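Local coordinates for lovastatin nonaketide synthase, polyketide synthase component (Aspergillus terreus, PDB 7CPX), which builds the dihydromonacolin L nonaketide of lovastatin biosynthesis from malonyl-CoA, S-adenosylmethionine and NADPH, working as a homodimer that binds LovC, at residues 2290-2295 against 2329-2334; 2317-2322 against 2397-2402. The protein carries 2 engineered substitutions. All coordinates share one frame; numbering follows the deposited sequence.

Contact 1 of 2, residues 2290-2295 against 2329-2334; sequences VMFSSI and STIDIG
Two neighbouring strands of the parallel sheet in the ketoreductase domain meet here, and Met2291 pairs with Thr2330. Within the two segments the first rung is Met2291 N to Ser2329 O, 3.0 Å. The next two bonds, Ile2331 N to Met2291 O and Ser2293 N to Ile2331 O, are weak. Ile2333 N then binds Ser2293 O at 2.7 Å. The last rung between the segments is Ile2295 N to Ile2333 O, 2.6 Å.

Val2290, Phe2292, Ile2331 and Ile2333 share one face of the sheet. Phe2292 and Ile2331 lie side by side, pointing the same way. Ile2331 CD1 sits over the centre of the Phe2292 ring, 3.5 Å from the ring centroid, in a CH-pi contact. The Ile2331 chain runs on extended past CG1 (chi2 -176°), which carries CD1 over the ring. Val2290 CG1 touches the same methyl, CD1 of Ile2331, at 3.9 Å. On the other face, Met2291 CB meets Thr2330 CG2 at 3.8 Å. Helix 2305-2323 covers Met2291 there, and Ser2293 OG bonds Asn2311 O of that helix. Phe2292 to Ile2295, Ile2333 and Gly2334 line the NADP pocket, at the C-terminal strand ends where a Rossmann fold binds its dinucleotide.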
loop_
_atom_site.group_PDB
_atom_site.type_symbol
_atom_site.label_atom_id
_atom_site.label_comp_id
_atom_site.label_asym_id
_atom_site.label_seq_id
_atom_site.Cartn_x
_atom_site.Cartn_y
_atom_site.Cartn_z
ATOM N N VAL A 2290 -45.738 20.658 39.851
ATOM C CA VAL A 2290 -45.568 19.254 39.504
ATOM C C VAL A 2290 -45.391 18.459 40.788
ATOM O O VAL A 2290 -44.443 18.688 41.546
ATOM C CB VAL A 2290 -44.369 19.052 38.566
ATOM C CG1 VAL A 2290 -44.206 17.583 38.234
ATOM C CG2 VAL A 2290 -44.544 19.866 37.301
ATOM N N MET A 2291 -46.303 17.525 41.031
ATOM C CA MET A 2291 -46.256 16.652 42.195
ATOM C C MET A 2291 -45.836 15.264 41.735
ATOM O O MET A 2291 -46.530 14.636 40.928
ATOM C CB MET A 2291 -47.612 16.620 42.898
ATOM C CG MET A 2291 -47.807 17.752 43.894
ATOM S SD MET A 2291 -49.538 18.189 44.129
ATOM C CE MET A 2291 -49.826 19.188 42.672
ATOM N N PHE A 2292 -44.704 14.792 42.250
ATOM C CA PHE A 2292 -44.087 13.551 41.788
ATOM C C PHE A 2292 -44.856 12.370 42.362
ATOM O O PHE A 2292 -44.597 11.905 43.472
ATOM C CB PHE A 2292 -42.618 13.505 42.188
ATOM C CG PHE A 2292 -41.725 14.325 41.303
ATOM C CD1 PHE A 2292 -42.013 15.650 41.040
ATOM C CD2 PHE A 2292 -40.590 13.769 40.743
ATOM C CE1 PHE A 2292 -41.193 16.403 40.228
ATOM C CE2 PHE A 2292 -39.765 14.516 39.931
ATOM C CZ PHE A 2292 -40.065 15.836 39.673
ATOM N N SER A 2293 -45.816 11.881 41.586
ATOM C CA SER A 2293 -46.544 10.680 41.949
ATOM C C SER A 2293 -45.822 9.446 41.423
ATOM O O SER A 2293 -44.998 9.514 40.508
ATOM C CB SER A 2293 -47.967 10.726 41.393
ATOM O OG SER A 2293 -48.689 11.821 41.926
ATOM N N SER A 2294 -46.136 8.305 42.022
ATOM C CA SER A 2294 -45.614 7.024 41.577
ATOM C C SER A 2294 -46.672 6.301 40.758
ATOM O O SER A 2294 -47.874 6.477 40.965
ATOM C CB SER A 2294 -45.190 6.160 42.765
ATOM O OG SER A 2294 -44.862 4.848 42.343
ATOM N N ILE A 2295 -46.208 5.478 39.814
ATOM C CA ILE A 2295 -47.133 4.751 38.957
ATOM C C ILE A 2295 -48.037 3.850 39.777
ATOM O O ILE A 2295 -49.117 3.466 39.315
ATOM C CB ILE A 2295 -46.359 3.943 37.896
ATOM C CG1 ILE A 2295 -47.313 3.425 36.820
ATOM C CG2 ILE A 2295 -45.625 2.784 38.543
ATOM C CD1 ILE A 2295 -48.106 4.514 36.134
ATOM N N SER A 2329 -49.859 19.800 37.895
ATOM C CA SER A 2329 -49.817 18.546 37.157
ATOM C C SER A 2329 -49.146 17.510 38.048
ATOM O O SER A 2329 -48.533 17.842 39.067
ATOM C CB SER A 2329 -49.071 18.685 35.831
ATOM O OG SER A 2329 -47.753 19.159 36.044
ATOM N N THR A 2330 -49.274 16.248 37.653
ATOM C CA THR A 2330 -48.626 15.144 38.338
ATOM C C THR A 2330 -47.972 14.229 37.318
ATOM O O THR A 2330 -48.430 14.111 36.178
ATOM C CB THR A 2330 -49.613 14.336 39.185
ATOM O OG1 THR A 2330 -50.733 13.948 38.380
ATOM C CG2 THR A 2330 -50.094 15.155 40.362
ATOM N N ILE A 2331 -46.893 13.582 37.743
ATOM C CA ILE A 2331 -46.171 12.614 36.930
ATOM C C ILE A 2331 -46.174 11.304 37.699
ATOM O O ILE A 2331 -45.587 11.212 38.784
ATOM C CB ILE A 2331 -44.743 13.077 36.617
ATOM C CG1 ILE A 2331 -44.006 13.489 37.896
ATOM C CG2 ILE A 2331 -44.779 14.241 35.661
ATOM C CD1 ILE A 2331 -42.621 14.041 37.651
ATOM N N ASP A 2332 -46.846 10.292 37.153
ATOM C CA ASP A 2332 -46.914 8.982 37.795
ATOM C C ASP A 2332 -45.691 8.192 37.347
ATOM O O ASP A 2332 -45.713 7.423 36.384
ATOM C CB ASP A 2332 -48.216 8.280 37.446
ATOM C CG ASP A 2332 -49.419 9.192 37.584
ATOM O OD1 ASP A 2332 -49.670 9.992 36.658
ATOM O OD2 ASP A 2332 -50.106 9.119 38.624
ATOM N N ILE A 2333 -44.601 8.401 38.067
ATOM C CA ILE A 2333 -43.302 7.873 37.673
ATOM C C ILE A 2333 -43.229 6.389 37.996
ATOM O O ILE A 2333 -43.782 5.913 38.994
ATOM C CB ILE A 2333 -42.171 8.647 38.376
ATOM C CG1 ILE A 2333 -42.303 10.150 38.126
ATOM C CG2 ILE A 2333 -40.825 8.164 37.879
ATOM C CD1 ILE A 2333 -41.632 10.990 39.180
ATOM N N GLY A 2334 -42.535 5.648 37.137
ATOM C CA GLY A 2334 -42.234 4.260 37.409
ATOM C C GLY A 2334 -41.013 4.132 38.292
ATOM O O GLY A 2334 -40.800 4.954 39.189
#

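Contact 2 of 2, residues 2317-2322 against 2397-2402; sequences LAQQRV and ADLELT
Val2322 and Leu2399 meet tip to tip. The closest pair is Val2322 CG2 and Leu2399 CD1, 3.4 Å apart. Leu2399 CD1 also lies 3.5 Å from Val2322 CB and 3.6 Å from Val2322 CG1, which places one methyl against the whole valine side chain. Leu2399 CG is anti to its own carbonyl carbon (chi1 -53°), and CD1 continues the extended chain (chi2 -173°). The backbone of Gln2319 flanks the same methyl, with its CA 4.2 Å from Leu2399 CD1. Beside this apolar pair the ends of Gln2319 and Glu2400 come together. Their side chains cross at about a right angle. How the Gln2319 amide meets Glu2400 OE2 is doubtful in detail, since the amide is probably turned over in the model.

The contact joins helix 2305-2323 to the turn of chain that leads into strand 2400-2402 and to the first residue of that strand, an outermost one in the parallel Rossmann-type sheet of the ketoreductase domain. Further out, helix 2363-2385 packs Ala2380 on both Val2322 and Leu2399, and Gln2384 NE2 bonds Val2322 O. Glu2400 rests on Thr2330 and Asp2332 of the adjacent strand and on Trp1276 of strand 1275-1280, while Trp1731 touches Gln2319.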
loop_
_atom_site.group_PDB
_atom_site.type_symbol
_atom_site.label_atom_id
_atom_site.label_comp_id
_atom_site.label_asym_id
_atom_site.label_seq_id
_atom_site.Cartn_x
_atom_site.Cartn_y
_atom_site.Cartn_z
ATOM N N LEU A 2317 -54.988 17.030 44.327
ATOM C CA LEU A 2317 -54.643 18.422 44.580
ATOM C C LEU A 2317 -54.239 19.116 43.289
ATOM O O LEU A 2317 -54.639 20.257 43.042
ATOM C CB LEU A 2317 -53.525 18.520 45.613
ATOM C CG LEU A 2317 -53.217 19.957 46.037
ATOM C CD1 LEU A 2317 -53.038 20.049 47.539
ATOM C CD2 LEU A 2317 -51.983 20.479 45.322
ATOM N N ALA A 2318 -53.465 18.438 42.441
ATOM C CA ALA A 2318 -53.108 19.020 41.150
ATOM C C ALA A 2318 -54.352 19.277 40.310
ATOM O O ALA A 2318 -54.495 20.337 39.689
ATOM C CB ALA A 2318 -52.148 18.093 40.404
ATOM N N GLN A 2319 -55.266 18.307 40.282
ATOM C CA GLN A 2319 -56.459 18.433 39.454
ATOM C C GLN A 2319 -57.350 19.572 39.936
ATOM O O GLN A 2319 -57.823 20.388 39.136
ATOM C CB GLN A 2319 -57.219 17.108 39.452
ATOM C CG GLN A 2319 -56.586 16.046 38.571
ATOM C CD GLN A 2319 -56.937 14.638 39.004
ATOM O OE1 GLN A 2319 -57.048 14.354 40.196
ATOM N NE2 GLN A 2319 -57.108 13.747 38.037
ATOM N N GLN A 2320 -57.587 19.649 41.248
ATOM C CA GLN A 2320 -58.425 20.712 41.790
ATOM C C GLN A 2320 -57.725 22.062 41.755
ATOM O O GLN A 2320 -58.398 23.098 41.767
ATOM C CB GLN A 2320 -58.842 20.374 43.223
ATOM C CG GLN A 2320 -57.705 20.378 44.226
ATOM C CD GLN A 2320 -57.809 21.522 45.212
ATOM O OE1 GLN A 2320 -57.078 22.508 45.119
ATOM N NE2 GLN A 2320 -58.722 21.395 46.169
ATOM N N ARG A 2321 -56.392 22.070 41.711
ATOM C CA ARG A 2321 -55.642 23.308 41.569
ATOM C C ARG A 2321 -55.738 23.842 40.147
ATOM O O ARG A 2321 -55.849 25.055 39.941
ATOM C CB ARG A 2321 -54.187 23.059 41.969
ATOM C CG ARG A 2321 -53.272 24.247 41.819
ATOM C CD ARG A 2321 -51.907 23.972 42.419
ATOM N NE ARG A 2321 -50.943 24.989 42.020
ATOM C CZ ARG A 2321 -50.778 26.149 42.642
ATOM N NH1 ARG A 2321 -51.482 26.462 43.717
ATOM N NH2 ARG A 2321 -49.891 27.017 42.170
ATOM N N VAL A 2322 -55.696 22.948 39.158
ATOM C CA VAL A 2322 -55.968 23.357 37.785
ATOM C C VAL A 2322 -57.410 23.826 37.650
ATOM O O VAL A 2322 -57.690 24.842 37.003
ATOM C CB VAL A 2322 -55.653 22.210 36.809
ATOM C CG1 VAL A 2322 -56.256 22.498 35.444
ATOM C CG2 VAL A 2322 -54.155 22.022 36.699
ATOM N N ALA A 2397 -57.084 14.427 32.069
ATOM C CA ALA A 2397 -56.169 13.331 31.774
ATOM C C ALA A 2397 -54.791 13.857 31.401
ATOM O O ALA A 2397 -53.770 13.261 31.764
ATOM C CB ALA A 2397 -56.730 12.462 30.652
ATOM N N ASP A 2398 -54.742 14.977 30.675
ATOM C CA ASP A 2398 -53.466 15.552 30.272
ATOM C C ASP A 2398 -52.628 15.982 31.467
ATOM O O ASP A 2398 -51.396 15.932 31.396
ATOM C CB ASP A 2398 -53.699 16.747 29.347
ATOM C CG ASP A 2398 -54.595 17.798 29.969
ATOM O OD1 ASP A 2398 -55.056 17.588 31.111
ATOM O OD2 ASP A 2398 -54.840 18.834 29.317
ATOM N N LEU A 2399 -53.265 16.407 32.559
ATOM C CA LEU A 2399 -52.509 16.835 33.730
ATOM C C LEU A 2399 -51.687 15.690 34.304
ATOM O O LEU A 2399 -50.502 15.861 34.609
ATOM C CB LEU A 2399 -53.454 17.387 34.795
ATOM C CG LEU A 2399 -54.424 18.479 34.347
ATOM C CD1 LEU A 2399 -55.166 19.031 35.548
ATOM C CD2 LEU A 2399 -53.692 19.585 33.610
ATOM N N GLU A 2400 -52.295 14.516 34.452
ATOM C CA GLU A 2400 -51.619 13.358 35.031
ATOM C C GLU A 2400 -50.895 12.624 33.914
ATOM O O GLU A 2400 -51.518 11.958 33.084
ATOM C CB GLU A 2400 -52.611 12.444 35.739
ATOM C CG GLU A 2400 -53.450 13.133 36.798
ATOM C CD GLU A 2400 -54.181 12.147 37.688
ATOM O OE1 GLU A 2400 -53.887 10.936 37.604
ATOM O OE2 GLU A 2400 -55.048 12.580 38.474
ATOM N N LEU A 2401 -49.572 12.745 33.890
ATOM C CA LEU A 2401 -48.748 12.028 32.924
ATOM C C LEU A 2401 -48.440 10.657 33.502
ATOM O O LEU A 2401 -47.542 10.505 34.335
ATOM C CB LEU A 2401 -47.475 12.805 32.615
ATOM C CG LEU A 2401 -47.648 14.053 31.749
ATOM C CD1 LEU A 2401 -48.441 15.124 32.477
ATOM C CD2 LEU A 2401 -46.299 14.592 31.325
ATOM N N THR A 2402 -49.214 9.659 33.089
ATOM C CA THR A 2402 -48.963 8.292 33.520
ATOM C C THR A 2402 -47.692 7.776 32.861
ATOM O O THR A 2402 -47.506 7.920 31.650
ATOM C CB THR A 2402 -50.150 7.399 33.166
ATOM O OG1 THR A 2402 -51.339 7.925 33.769
ATOM C CG2 THR A 2402 -49.924 5.980 33.660
#

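How the contacts relate
From the N terminus the segments come in the order 2290-2295, 2317-2322, 2329-2334, 2397-2402. Contact 1 closes a loop of 33 residues, largely helix, from one strand through helix 2305-2323 to the next parallel strand. This is a beta-alpha-beta crossover. Contact 2 starts on the helix inside that loop and closes a longer one, which passes strand 2329-2333 and helix 2363-2385 to reach strand 2400-2402. The two loops therefore cross. The contacts also touch directly. Leu2401 N probably bonds Thr2330 O, and Leu2401 O probably accepts from Asp2332 N. Together they tie three successive strands of the sheet to helix 2305-2323.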